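Local coordinates for putative uncharacterized protein (PDB 4HR1), which is of unknown function but folds as a helical bundle, encoded by a virus that infects the archaeon Pyrococcus abyssi, at residues T18-L23 with E90-E95. Sequence-based numbering, arbitrary orientation.
Sequences TAIAFL and EQIIVE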
loop_
_atom_site.group_PDB
_atom_site.type_symbol
_atom_site.label_atom_id
_atom_site.label_comp_id
_atom_site.label_asym_id
_atom_site.label_seq_id
_atom_site.Cartn_x
_atom_site.Cartn_y
_atom_site.Cartn_z
ATOM N N THR A 18 -1.247 3.879 4.524
ATOM C CA THR A 18 -0.756 5.250 4.686
ATOM C C THR A 18 -1.194 5.813 6.045
ATOM O O THR A 18 -0.407 6.510 6.702
ATOM C CB THR A 18 -1.206 6.129 3.516
ATOM O OG1 THR A 18 -1.095 5.423 2.265
ATOM C CG2 THR A 18 -0.456 7.457 3.462
ATOM N N ALA A 19 -2.424 5.457 6.488
ATOM C CA ALA A 19 -2.988 5.863 7.779
ATOM C C ALA A 19 -2.228 5.237 8.929
ATOM O O ALA A 19 -2.055 5.874 9.965
ATOM C CB ALA A 19 -4.460 5.481 7.852
ATOM N N ILE A 20 -1.765 3.985 8.751
ATOM C CA ILE A 20 -0.961 3.268 9.752
ATOM C C ILE A 20 0.446 3.893 9.809
ATOM O O ILE A 20 0.945 4.145 10.902
ATOM C CB ILE A 20 -0.987 1.716 9.513
ATOM C CG1 ILE A 20 -2.334 1.135 10.010
ATOM C CG2 ILE A 20 0.214 0.971 10.192
ATOM C CD1 ILE A 20 -2.756 -0.055 9.327
ATOM N N ALA A 21 1.046 4.198 8.645
ATOM C CA ALA A 21 2.352 4.875 8.547
ATOM C C ALA A 21 2.287 6.204 9.305
ATOM O O ALA A 21 3.178 6.487 10.113
ATOM C CB ALA A 21 2.717 5.130 7.080
ATOM N N PHE A 22 1.181 6.972 9.096
ATOM C CA PHE A 22 0.912 8.263 9.739
ATOM C C PHE A 22 0.891 8.133 11.257
ATOM O O PHE A 22 1.602 8.883 11.932
ATOM C CB PHE A 22 -0.411 8.846 9.215
ATOM C CG PHE A 22 -0.741 10.247 9.671
ATOM C CD1 PHE A 22 -1.402 10.469 10.873
ATOM C CD2 PHE A 22 -0.445 11.342 8.870
ATOM C CE1 PHE A 22 -1.731 11.764 11.280
ATOM C CE2 PHE A 22 -0.794 12.632 9.271
ATOM C CZ PHE A 22 -1.439 12.835 10.469
ATOM N N LEU A 23 0.098 7.166 11.791
ATOM C CA LEU A 23 -0.036 6.887 13.231
ATOM C C LEU A 23 1.292 6.513 13.876
ATOM O O LEU A 23 1.593 7.005 14.966
ATOM C CB LEU A 23 -1.028 5.748 13.460
ATOM C CG LEU A 23 -2.431 6.140 13.795
ATOM C CD1 LEU A 23 -3.398 5.193 13.140
ATOM C CD2 LEU A 23 -2.641 6.176 15.299
ATOM N N GLU A 90 -12.641 2.939 10.459
ATOM C CA GLU A 90 -13.336 3.426 11.650
ATOM C C GLU A 90 -12.443 3.291 12.873
ATOM O O GLU A 90 -12.263 4.259 13.609
ATOM C CB GLU A 90 -14.654 2.639 11.831
ATOM C CG GLU A 90 -15.731 3.327 12.654
ATOM C CD GLU A 90 -15.798 3.010 14.136
ATOM O OE1 GLU A 90 -16.797 3.414 14.772
ATOM O OE2 GLU A 90 -14.865 2.364 14.668
ATOM N N GLN A 91 -11.839 2.102 13.063
ATOM C CA GLN A 91 -10.950 1.830 14.196
ATOM C C GLN A 91 -9.646 2.639 14.124
ATOM O O GLN A 91 -9.071 2.961 15.169
ATOM C CB GLN A 91 -10.668 0.332 14.334
ATOM C CG GLN A 91 -11.879 -0.548 14.630
ATOM C CD GLN A 91 -11.451 -1.975 14.883
ATOM O OE1 GLN A 91 -11.364 -2.431 16.032
ATOM N NE2 GLN A 91 -11.129 -2.705 13.822
ATOM N N ILE A 92 -9.191 2.984 12.901
ATOM C CA ILE A 92 -8.004 3.821 12.678
ATOM C C ILE A 92 -8.276 5.256 13.200
ATOM O O ILE A 92 -7.474 5.777 13.995
ATOM C CB ILE A 92 -7.560 3.797 11.174
ATOM C CG1 ILE A 92 -6.917 2.436 10.734
ATOM C CG2 ILE A 92 -6.691 5.003 10.783
ATOM C CD1 ILE A 92 -5.791 1.881 11.607
ATOM N N ILE A 93 -9.410 5.878 12.741
ATOM C CA ILE A 93 -9.837 7.239 13.082
ATOM C C ILE A 93 -10.055 7.333 14.591
ATOM O O ILE A 93 -9.557 8.260 15.242
ATOM C CB ILE A 93 -11.067 7.676 12.233
ATOM C CG1 ILE A 93 -10.731 7.664 10.725
ATOM C CG2 ILE A 93 -11.586 9.053 12.670
ATOM C CD1 ILE A 93 -11.873 7.414 9.801
ATOM N N VAL A 94 -10.716 6.314 15.151
ATOM C CA VAL A 94 -10.951 6.188 16.587
ATOM C C VAL A 94 -9.611 6.160 17.348
ATOM O O VAL A 94 -9.486 6.828 18.372
ATOM C CB VAL A 94 -11.857 4.955 16.872
ATOM C CG1 VAL A 94 -11.853 4.568 18.349
ATOM C CG2 VAL A 94 -13.285 5.217 16.392
ATOM N N GLU A 95 -8.610 5.416 16.828
ATOM C CA GLU A 95 -7.273 5.319 17.416
ATOM C C GLU A 95 -6.563 6.655 17.371
ATOM O O GLU A 95 -6.017 7.076 18.397
ATOM C CB GLU A 95 -6.424 4.212 16.752
ATOM C CG GLU A 95 -5.039 4.009 17.364
ATOM C CD GLU A 95 -4.968 3.513 18.800
ATOM O OE1 GLU A 95 -6.025 3.147 19.365
ATOM O OE2 GLU A 95 -3.843 3.469 19.354
#
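Ile-92, on helix 72-98, meets three side chains of segment 18-23 and illustrates how one branched residue can serve several neighbours at once; Trp-15 and Leu-16, earlier on the same helix 5-30, touch it too. Its CG1 lies anti to the carbonyl carbon, beside the backbone N (chi1 -72°), which leaves CG2 anti to that N, and the two branches diverge at CB. CG2 takes the Ala-19 side, 3.7 Å from the CB of that residue, and also lies 4.1 Å from CD1 of Leu-23. The other branch ends in CD1, which meets CG1 of Ile-20 at 3.9 Å, the two isoleucine chains crossing at about a right angle. Between the two segments the helix axes come no closer than 10.9 Å and run in nearly the same direction, 18° apart. This is a parallel pair within an all-helical bundle, of a family described as bromodomain-like, with helix 34-63 between the two in sequence; its Val-47 touches Ile-20. The CA atoms of Ala-19 and Ile-92 are 7.3 Å apart, the closest CA pair across the two segments. Farther toward the C-terminal ends, Leu-23 divides its methyls: CD1 faces Ile-92, whereas CD2 packs 3.8 Å from CG of Glu-95. Here the acid offers its aliphatic part. Its CG is anti to the backbone N (chi1 -177°), and a bend at chi2 follows; the carboxylate OE1 of this buried residue is engaged in a salt bridge with Arg-98, one turn on.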